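Local structure of 3-carboxy-cis,cis-muconate cycloisomerase (Pseudomonas putida, 1RE5) at residues D[13-16]-D[17-21]; D[23-26]-D[27-30]; D[228-231]-D[232-235]; D[310-314]-D[315-319]. The protein is a largely helical enzyme of the lyase (fumarase/aspartase) superfamily, assembled from four copies whose long helices pack together. All coordinates share one frame; numbering follows the deposited sequence.

Contact 1. Residues D[13-16]-D[17-21]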
loop_
_atom_site.group_PDB
_atom_site.type_symbol
_atom_site.label_atom_id
_atom_site.label_comp_id
_atom_site.label_asym_id
_atom_site.label_seq_id
_atom_site.Cartn_x
_atom_site.Cartn_y
_atom_site.Cartn_z
ATOM N N PRO D 13 5.358 -8.653 -24.666
ATOM C CA PRO D 13 5.133 -7.865 -25.889
ATOM C C PRO D 13 3.694 -7.719 -26.364
ATOM O O PRO D 13 3.272 -6.632 -26.768
ATOM C CB PRO D 13 6.037 -8.545 -26.921
ATOM C CG PRO D 13 6.234 -9.927 -26.372
ATOM C CD PRO D 13 6.390 -9.676 -24.899
ATOM N N ALA D 14 2.937 -8.805 -26.321
ATOM C CA ALA D 14 1.548 -8.766 -26.757
ATOM C C ALA D 14 0.733 -7.844 -25.874
ATOM O O ALA D 14 -0.136 -7.125 -26.358
ATOM C CB ALA D 14 0.963 -10.152 -26.721
ATOM N N MET D 15 1.014 -7.881 -24.571
ATOM C CA MET D 15 0.307 -7.055 -23.593
ATOM C C MET D 15 0.673 -5.573 -23.757
ATOM O O MET D 15 -0.182 -4.704 -23.643
ATOM C CB MET D 15 0.641 -7.524 -22.174
ATOM C CG MET D 15 -0.243 -6.933 -21.094
ATOM S SD MET D 15 -1.868 -7.709 -21.034
ATOM C CE MET D 15 -2.755 -6.610 -21.976
ATOM N N ARG D 16 1.941 -5.278 -24.011
ATOM C CA ARG D 16 2.340 -3.891 -24.208
ATOM C C ARG D 16 1.621 -3.313 -25.423
ATOM O O ARG D 16 1.304 -2.125 -25.452
ATOM C CB ARG D 16 3.844 -3.772 -24.443
ATOM C CG ARG D 16 4.321 -2.329 -24.643
ATOM C CD ARG D 16 4.743 -1.678 -23.328
ATOM N NE ARG D 16 3.654 -1.065 -22.571
ATOM C CZ ARG D 16 3.694 -0.840 -21.256
ATOM N NH1 ARG D 16 4.764 -1.187 -20.557
ATOM N NH2 ARG D 16 2.676 -0.253 -20.635
ATOM N N GLU D 17 1.376 -4.145 -26.432
ATOM C CA GLU D 17 0.702 -3.685 -27.639
ATOM C C GLU D 17 -0.710 -3.200 -27.289
ATOM O O GLU D 17 -1.169 -2.149 -27.763
ATOM C CB GLU D 17 0.640 -4.812 -28.671
ATOM C CG GLU D 17 0.267 -4.341 -30.068
ATOM C CD GLU D 17 1.135 -3.178 -30.526
ATOM O OE1 GLU D 17 2.376 -3.289 -30.401
ATOM O OE2 GLU D 17 0.588 -2.159 -31.008
ATOM N N ILE D 18 -1.393 -3.967 -26.449
ATOM C CA ILE D 18 -2.730 -3.594 -26.029
ATOM C C ILE D 18 -2.679 -2.286 -25.246
ATOM O O ILE D 18 -3.510 -1.399 -25.447
ATOM C CB ILE D 18 -3.358 -4.666 -25.117
ATOM C CG1 ILE D 18 -3.618 -5.944 -25.914
ATOM C CG2 ILE D 18 -4.645 -4.136 -24.496
ATOM C CD1 ILE D 18 -4.371 -7.010 -25.128
ATOM N N PHE D 19 -1.708 -2.157 -24.349
ATOM C CA PHE D 19 -1.618 -0.949 -23.548
ATOM C C PHE D 19 -0.537 -0.025 -24.042
ATOM O O PHE D 19 0.492 0.183 -23.394
ATOM C CB PHE D 19 -1.415 -1.298 -22.076
ATOM C CG PHE D 19 -2.627 -1.919 -21.451
ATOM C CD1 PHE D 19 -3.752 -1.149 -21.181
ATOM C CD2 PHE D 19 -2.675 -3.289 -21.196
ATOM C CE1 PHE D 19 -4.914 -1.734 -20.671
ATOM C CE2 PHE D 19 -3.836 -3.879 -20.684
ATOM C CZ PHE D 19 -4.954 -3.101 -20.423
ATOM N N SER D 20 -0.800 0.523 -25.219
ATOM C CA SER D 20 0.088 1.461 -25.883
ATOM C C SER D 20 -0.825 2.606 -26.257
ATOM O O SER D 20 -2.049 2.498 -26.120
ATOM C CB SER D 20 0.656 0.828 -27.149
ATOM O OG SER D 20 -0.397 0.392 -27.998
ATOM N N ASP D 21 -0.254 3.704 -26.727
ATOM C CA ASP D 21 -1.095 4.822 -27.119
ATOM C C ASP D 21 -2.060 4.383 -28.214
ATOM O O ASP D 21 -3.248 4.707 -28.188
ATOM C CB ASP D 21 -0.235 5.968 -27.614
ATOM C CG ASP D 21 0.598 6.558 -26.519
ATOM O OD1 ASP D 21 0.010 6.859 -25.451
ATOM O OD2 ASP D 21 1.822 6.717 -26.726
#
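Met15 and Phe19 lie side by side, one helical turn apart, with the methyl CE of Met15 set at the edge of the phenyl ring and close to its plane. CG of Met15 stands anti to the backbone N (chi1 -168°), and bends at chi2 and chi3 bring the methyl to the ring. There it also meets CD1 of Ile18, 3.6 Å from CE, while CG2 of Ile18 covers one ring face of Phe19 near the rim. In the backbone, Phe19 N donates to Met15 O at 3.1 Å, closing the last turn of helix 13-18 before Phe19 leaves helical geometry. That departure turns Phe19 O toward Arg16, whose NE reaches it in the guanidinium plane through a weak 3.5 Å bond; the stronger partner of Arg16 is Asp7, bridged through NH1. Ser20 OG donates to Glu17 O at 2.7 Å and also caps Gly23 N, so one hydroxyl links the end of this helix to the start of helix 21-40. Outside, helices 106-142 and 319-347 receive Met15 and Phe19, and Glu17 pairs with Arg22. The chemistry is divided: apolar atoms seat the helix on the bundle, while the Ser20 hydroxyl and the weak Arg16 bond hold its C-terminal end.

Contact 2. Residues D[23-26]-D[27-30]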
loop_
_atom_site.group_PDB
_atom_site.type_symbol
_atom_site.label_atom_id
_atom_site.label_comp_id
_atom_site.label_asym_id
_atom_site.label_seq_id
_atom_site.Cartn_x
_atom_site.Cartn_y
_atom_site.Cartn_z
ATOM N N GLY D 23 -3.283 1.459 -28.806
ATOM C CA GLY D 23 -4.355 0.643 -28.257
ATOM C C GLY D 23 -5.395 1.454 -27.519
ATOM O O GLY D 23 -6.597 1.192 -27.601
ATOM N N ARG D 24 -4.925 2.453 -26.788
ATOM C CA ARG D 24 -5.812 3.317 -26.026
ATOM C C ARG D 24 -6.720 4.092 -26.995
ATOM O O ARG D 24 -7.949 4.091 -26.854
ATOM C CB ARG D 24 -4.965 4.273 -25.182
ATOM C CG ARG D 24 -5.750 5.214 -24.321
ATOM C CD ARG D 24 -4.859 5.747 -23.228
ATOM N NE ARG D 24 -5.107 5.082 -21.950
ATOM C CZ ARG D 24 -4.243 5.076 -20.941
ATOM N NH1 ARG D 24 -3.073 5.689 -21.067
ATOM N NH2 ARG D 24 -4.557 4.478 -19.802
ATOM N N LEU D 25 -6.095 4.741 -27.978
ATOM C CA LEU D 25 -6.805 5.504 -28.992
ATOM C C LEU D 25 -7.814 4.614 -29.710
ATOM O O LEU D 25 -8.994 4.945 -29.800
ATOM C CB LEU D 25 -5.811 6.075 -30.010
ATOM C CG LEU D 25 -5.379 7.540 -29.893
ATOM C CD1 LEU D 25 -5.660 8.111 -28.499
ATOM C CD2 LEU D 25 -3.912 7.633 -30.222
ATOM N N GLN D 26 -7.359 3.470 -30.205
ATOM C CA GLN D 26 -8.257 2.588 -30.932
ATOM C C GLN D 26 -9.494 2.210 -30.154
ATOM O O GLN D 26 -10.589 2.140 -30.716
ATOM C CB GLN D 26 -7.548 1.316 -31.373
ATOM C CG GLN D 26 -8.265 0.614 -32.519
ATOM C CD GLN D 26 -8.472 1.534 -33.716
ATOM O OE1 GLN D 26 -7.505 2.065 -34.301
ATOM N NE2 GLN D 26 -9.734 1.731 -34.089
ATOM N N GLY D 27 -9.323 1.954 -28.862
ATOM C CA GLY D 27 -10.464 1.585 -28.041
ATOM C C GLY D 27 -11.550 2.646 -28.105
ATOM O O GLY D 27 -12.721 2.334 -28.312
ATOM N N MET D 28 -11.162 3.907 -27.938
ATOM C CA MET D 28 -12.117 5.007 -27.972
ATOM C C MET D 28 -12.720 5.199 -29.368
ATOM O O MET D 28 -13.930 5.411 -29.514
ATOM C CB MET D 28 -11.450 6.299 -27.492
ATOM C CG MET D 28 -11.107 6.289 -26.017
ATOM S SD MET D 28 -10.417 7.837 -25.434
ATOM C CE MET D 28 -8.685 7.641 -25.796
ATOM N N LEU D 29 -11.885 5.121 -30.396
ATOM C CA LEU D 29 -12.381 5.264 -31.752
ATOM C C LEU D 29 -13.392 4.153 -32.036
ATOM O O LEU D 29 -14.438 4.402 -32.646
ATOM C CB LEU D 29 -11.223 5.214 -32.744
ATOM C CG LEU D 29 -10.287 6.415 -32.578
ATOM C CD1 LEU D 29 -9.031 6.238 -33.434
ATOM C CD2 LEU D 29 -11.036 7.684 -32.938
ATOM N N ASP D 30 -13.090 2.939 -31.583
ATOM C CA ASP D 30 -13.999 1.806 -31.772
ATOM C C ASP D 30 -15.361 2.155 -31.183
ATOM O O ASP D 30 -16.416 1.797 -31.729
ATOM C CB ASP D 30 -13.452 0.559 -31.074
ATOM C CG ASP D 30 -12.421 -0.174 -31.911
ATOM O OD1 ASP D 30 -11.792 0.457 -32.797
ATOM O OD2 ASP D 30 -12.235 -1.387 -31.672
#
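Gln26 and Asp30, four residues apart on helix 21-40, join side chain to side chain: NE2 of Gln26 donates to OD1 of Asp30 at 2.7 Å. The bond is almost straight (177°), the oxygen lies in the amide plane, and it is approached nearly along its own C-O axis; amide and carboxylate are turned 56° against each other. Gln26 gets there with CG anti to the backbone N and a chain folded at chi2 (56°), which carries the amide forward along the helix. The same amide grips the chain after helix 47-56, OE1 taking Ala59 N and NE2 giving to Cys57 O, so its rotation is fixed. On another side of the helix Met28 runs out extended and bends only at chi3, bringing CE 4.1 Å from both CD1 of Leu25 and CG of Arg24. Arg24 lies alongside it, its guanidinium carried on to a salt bridge with Glu325. Leu29 points toward the preceding turn, its CG beside Leu25 O, the carbonyl that accepts its own N-H. These i to i+3 and i to i+4 pairings are those of a regular alpha helix, here the buried N-terminal half of helix 21-40, packed against helices 78-92 and 106-142.

Contact 3. Residues D[228-231]-D[232-235]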
loop_
_atom_site.group_PDB
_atom_site.type_symbol
_atom_site.label_atom_id
_atom_site.label_comp_id
_atom_site.label_asym_id
_atom_site.label_seq_id
_atom_site.Cartn_x
_atom_site.Cartn_y
_atom_site.Cartn_z
ATOM N N THR D 228 -19.091 6.457 -11.455
ATOM C CA THR D 228 -18.420 6.552 -10.162
ATOM C C THR D 228 -18.590 5.316 -9.257
ATOM O O THR D 228 -18.420 5.392 -8.028
ATOM C CB THR D 228 -18.840 7.840 -9.399
ATOM O OG1 THR D 228 -20.242 7.818 -9.110
ATOM C CG2 THR D 228 -18.538 9.062 -10.235
ATOM N N GLN D 229 -18.937 4.187 -9.878
ATOM C CA GLN D 229 -19.056 2.906 -9.179
ATOM C C GLN D 229 -17.998 2.059 -9.906
ATOM O O GLN D 229 -18.289 1.430 -10.934
ATOM C CB GLN D 229 -20.450 2.305 -9.373
ATOM C CG GLN D 229 -21.595 3.050 -8.667
ATOM C CD GLN D 229 -21.466 3.083 -7.147
ATOM O OE1 GLN D 229 -20.738 2.282 -6.556
ATOM N NE2 GLN D 229 -22.187 4.002 -6.510
ATOM N N ARG D 230 -16.776 2.044 -9.370
ATOM C CA ARG D 230 -15.667 1.351 -10.022
ATOM C C ARG D 230 -15.304 -0.072 -9.557
ATOM O O ARG D 230 -14.241 -0.595 -9.931
ATOM C CB ARG D 230 -14.426 2.241 -9.924
ATOM C CG ARG D 230 -14.737 3.726 -9.897
ATOM C CD ARG D 230 -15.272 4.177 -11.223
ATOM N NE ARG D 230 -14.215 4.257 -12.224
ATOM C CZ ARG D 230 -14.440 4.327 -13.535
ATOM N NH1 ARG D 230 -15.685 4.320 -13.999
ATOM N NH2 ARG D 230 -13.424 4.415 -14.382
ATOM N N ASP D 231 -16.171 -0.715 -8.779
ATOM C CA ASP D 231 -15.852 -2.049 -8.292
ATOM C C ASP D 231 -15.452 -3.040 -9.385
ATOM O O ASP D 231 -14.586 -3.889 -9.166
ATOM C CB ASP D 231 -17.021 -2.614 -7.506
ATOM C CG ASP D 231 -18.273 -2.677 -8.325
ATOM O OD1 ASP D 231 -18.795 -3.792 -8.558
ATOM O OD2 ASP D 231 -18.723 -1.596 -8.748
ATOM N N ARG D 232 -16.069 -2.942 -10.558
ATOM C CA ARG D 232 -15.744 -3.860 -11.647
ATOM C C ARG D 232 -14.260 -3.825 -12.011
ATOM O O ARG D 232 -13.626 -4.877 -12.174
ATOM C CB ARG D 232 -16.594 -3.550 -12.888
ATOM C CG ARG D 232 -18.046 -3.993 -12.766
ATOM C CD ARG D 232 -18.875 -3.585 -13.980
ATOM N NE ARG D 232 -19.994 -2.743 -13.569
ATOM C CZ ARG D 232 -21.263 -3.128 -13.588
ATOM N NH1 ARG D 232 -21.582 -4.340 -14.011
ATOM N NH2 ARG D 232 -22.208 -2.315 -13.155
ATOM N N LEU D 233 -13.693 -2.626 -12.134
ATOM C CA LEU D 233 -12.277 -2.509 -12.497
ATOM C C LEU D 233 -11.355 -2.948 -11.349
ATOM O O LEU D 233 -10.317 -3.580 -11.564
ATOM C CB LEU D 233 -11.951 -1.064 -12.902
ATOM C CG LEU D 233 -12.824 -0.430 -13.994
ATOM C CD1 LEU D 233 -12.324 0.984 -14.311
ATOM C CD2 LEU D 233 -12.783 -1.296 -15.244
ATOM N N VAL D 234 -11.735 -2.611 -10.123
ATOM C CA VAL D 234 -10.931 -2.967 -8.972
ATOM C C VAL D 234 -10.946 -4.479 -8.750
ATOM O O VAL D 234 -9.942 -5.056 -8.339
ATOM C CB VAL D 234 -11.430 -2.233 -7.731
ATOM C CG1 VAL D 234 -10.592 -2.601 -6.523
ATOM C CG2 VAL D 234 -11.359 -0.734 -7.987
ATOM N N GLU D 235 -12.070 -5.134 -9.027
ATOM C CA GLU D 235 -12.110 -6.587 -8.870
ATOM C C GLU D 235 -11.156 -7.268 -9.853
ATOM O O GLU D 235 -10.431 -8.195 -9.489
ATOM C CB GLU D 235 -13.503 -7.132 -9.108
ATOM C CG GLU D 235 -13.517 -8.622 -9.372
ATOM C CD GLU D 235 -14.923 -9.166 -9.468
ATOM O OE1 GLU D 235 -15.738 -8.603 -10.239
ATOM O OE2 GLU D 235 -15.213 -10.157 -8.766
HETATM O O HOH W 1 -18.462 -1.231 -11.539
#
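One water is held by four groups at the N-terminal turn of helix 231-257, where Arg230 occupies the N-cap position. It donates to Gln229 O at 2.7 Å and to Asp231 OD2 at 2.8 Å, and accepts from Arg232 N at 3.1 Å and, weakly, from Arg232 NE. The incoming loop, the first helical carboxylate and an N-H of the first turn are thereby tied together, even though OD2 and NE themselves stand too far apart to meet. Asp231 places its carboxylate here by setting CG between its own N and carbonyl carbon (chi1 58°), which turns the group back over Arg232 N. The carboxylate also salt-bridges Arg175 and Arg179 of the third subunit; those charges and the helix start would be expected to stabilise its negative form. The guanidinium of Arg232 makes a cation-pi contact with Trp226. The backbone of the turn is regular: Val234 N reaches Arg230 O at 3.2 Å, Leu233 N adds a weak bond to the same oxygen, and Glu235 N meets Asp231 O at 2.8 Å. Arg230 bends at chi2 and chi3 and reaches salt bridges with Glu323 and Asp111. Alongside it runs Leu233, whose CD1 covers one face of the guanidinium, 3.6 Å from NH2 of Arg230.

Contact 4. Residues D[310-314]-D[315-319]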
loop_
_atom_site.group_PDB
_atom_site.type_symbol
_atom_site.label_atom_id
_atom_site.label_comp_id
_atom_site.label_asym_id
_atom_site.label_seq_id
_atom_site.Cartn_x
_atom_site.Cartn_y
_atom_site.Cartn_z
ATOM N N PRO D 310 -13.875 5.766 -3.554
ATOM C CA PRO D 310 -14.907 6.714 -3.109
ATOM C C PRO D 310 -15.020 7.963 -3.992
ATOM O O PRO D 310 -14.860 9.091 -3.524
ATOM C CB PRO D 310 -14.478 7.025 -1.681
ATOM C CG PRO D 310 -12.985 7.011 -1.799
ATOM C CD PRO D 310 -12.712 5.783 -2.649
ATOM N N GLN D 311 -15.315 7.745 -5.272
ATOM C CA GLN D 311 -15.433 8.833 -6.244
ATOM C C GLN D 311 -16.753 9.579 -6.066
ATOM O O GLN D 311 -17.829 8.975 -6.075
ATOM C CB GLN D 311 -15.298 8.274 -7.662
ATOM C CG GLN D 311 -14.098 7.347 -7.814
ATOM C CD GLN D 311 -13.687 7.116 -9.258
ATOM O OE1 GLN D 311 -14.501 7.242 -10.176
ATOM N NE2 GLN D 311 -12.423 6.755 -9.466
ATOM N N GLU D 312 -16.655 10.897 -5.914
ATOM C CA GLU D 312 -17.826 11.730 -5.655
ATOM C C GLU D 312 -18.834 11.958 -6.764
ATOM O O GLU D 312 -18.479 12.193 -7.928
ATOM C CB GLU D 312 -17.388 13.096 -5.108
ATOM C CG GLU D 312 -15.884 13.257 -5.015
ATOM C CD GLU D 312 -15.271 13.708 -6.313
ATOM O OE1 GLU D 312 -14.023 13.712 -6.418
ATOM O OE2 GLU D 312 -16.043 14.075 -7.216
ATOM N N HIS D 313 -20.101 11.878 -6.369
ATOM C CA HIS D 313 -21.220 12.132 -7.249
ATOM C C HIS D 313 -21.206 11.470 -8.625
ATOM O O HIS D 313 -20.954 10.265 -8.746
ATOM C CB HIS D 313 -21.367 13.639 -7.397
ATOM C CG HIS D 313 -21.700 14.333 -6.115
ATOM N ND1 HIS D 313 -22.716 13.907 -5.283
ATOM C CD2 HIS D 313 -21.189 15.448 -5.545
ATOM C CE1 HIS D 313 -22.820 14.736 -4.259
ATOM N NE2 HIS D 313 -21.905 15.681 -4.395
ATOM N N GLU D 314 -21.474 12.265 -9.660
ATOM C CA GLU D 314 -21.552 11.753 -11.027
ATOM C C GLU D 314 -20.239 11.584 -11.785
ATOM O O GLU D 314 -20.198 10.892 -12.794
ATOM C CB GLU D 314 -22.511 12.625 -11.838
ATOM C CG GLU D 314 -23.959 12.490 -11.405
ATOM C CD GLU D 314 -24.155 12.823 -9.940
ATOM O OE1 GLU D 314 -23.817 13.968 -9.538
ATOM O OE2 GLU D 314 -24.644 11.941 -9.196
ATOM N N ARG D 315 -19.179 12.228 -11.313
ATOM C CA ARG D 315 -17.876 12.110 -11.939
ATOM C C ARG D 315 -16.910 12.746 -10.968
ATOM O O ARG D 315 -17.128 13.873 -10.518
ATOM C CB ARG D 315 -17.836 12.837 -13.272
ATOM C CG ARG D 315 -16.748 12.307 -14.186
ATOM C CD ARG D 315 -16.715 13.047 -15.499
ATOM N NE ARG D 315 -18.061 13.299 -16.017
ATOM C CZ ARG D 315 -18.920 12.350 -16.363
ATOM N NH1 ARG D 315 -18.584 11.075 -16.257
ATOM N NH2 ARG D 315 -20.121 12.679 -16.804
ATOM N N SER D 316 -15.850 12.017 -10.640
ATOM C CA SER D 316 -14.863 12.481 -9.677
ATOM C C SER D 316 -13.564 12.911 -10.344
ATOM O O SER D 316 -13.149 12.304 -11.329
ATOM C CB SER D 316 -14.615 11.351 -8.675
ATOM O OG SER D 316 -13.446 11.564 -7.918
ATOM N N LEU D 317 -12.934 13.968 -9.833
ATOM C CA LEU D 317 -11.666 14.427 -10.396
ATOM C C LEU D 317 -10.533 14.038 -9.454
ATOM O O LEU D 317 -10.666 14.140 -8.231
ATOM C CB LEU D 317 -11.680 15.949 -10.634
ATOM C CG LEU D 317 -11.778 17.004 -9.523
ATOM C CD1 LEU D 317 -12.602 16.456 -8.384
ATOM C CD2 LEU D 317 -10.413 17.386 -9.025
ATOM N N GLY D 318 -9.427 13.572 -10.023
ATOM C CA GLY D 318 -8.300 13.159 -9.209
ATOM C C GLY D 318 -8.341 11.658 -8.995
ATOM O O GLY D 318 -7.490 10.923 -9.509
ATOM N N LEU D 319 -9.337 11.189 -8.245
ATOM C CA LEU D 319 -9.477 9.759 -7.977
ATOM C C LEU D 319 -9.621 8.975 -9.276
ATOM O O LEU D 319 -8.984 7.930 -9.464
ATOM C CB LEU D 319 -10.684 9.491 -7.071
ATOM C CG LEU D 319 -10.689 10.183 -5.696
ATOM C CD1 LEU D 319 -11.654 9.452 -4.779
ATOM C CD2 LEU D 319 -9.288 10.174 -5.085
HETATM O O HOH W 2 -15.851 9.270 -11.899
#
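Glu312 and Ser316 are joined by a side-chain hydrogen bond: Ser316 OG donates to Glu312 OE1 at 2.7 Å. The hydroxyl arrives from well above the carboxylate plane, 70° out of it, so the acid lies across the serine with its flat side rather than meeting it at an edge. A bend at chi2 (85°) folds the glutamate back over its neighbours, and OE1 also lies 3.7 Å from CD1 of Leu317. Packing continues through Gln311 and Pro310. CB of Gln311 rests on CB of Ser316, its CG passes CB of Leu319 at 4.1 Å as the two side chains run in opposite directions, and the Leu319 and Pro310 side chains cross at about a right angle, Leu319 CD1 4.1 Å from Pro310 CG.

Toward the amide oxygen of Gln311 and the turn, the joining is looser. There a water stands between the two arms of the loop, giving to Gln311 OE1 and accepting from Ser316 N, each at 3.0 Å. Further along, the turn itself closes through a single weak bond, Arg315 N to Glu312 O at 3.5 Å. Its outer corner leans on another chain, Lys165 of the third subunit binding both His313 ND1 and Glu314 OE2. NE2 of Gln311 is anchored on Ala308 O. Glu312 to Arg315 form a type II' beta turn, with His313 at the positive phi (47°) of its second position, and the whole is a buried loop contacted by the third subunit, connecting helices 286-307 and 319-347.

Contacts 2, 3 and 4 are buried, whereas contact 1 is only partly so. Contacts 1 and 2 follow directly in sequence, on helices 13-18 and 21-40, and both touch the second subunit; both combine one-turn backbone bonds and apolar packing with a side-chain hydrogen bond. Contacts 3 and 4, some 190 residues or more further on, lie against each other with centres about 12 Å apart and share the third subunit. Thr228 OG1 of contact 3 probably hydrogen-bonds His313 O of contact 4, 2.6 Å away. A water bridges polar groups in each, but contact 3 opens a helix with charged groups, while contact 4 is a non-helical turn. The two pairs do not touch.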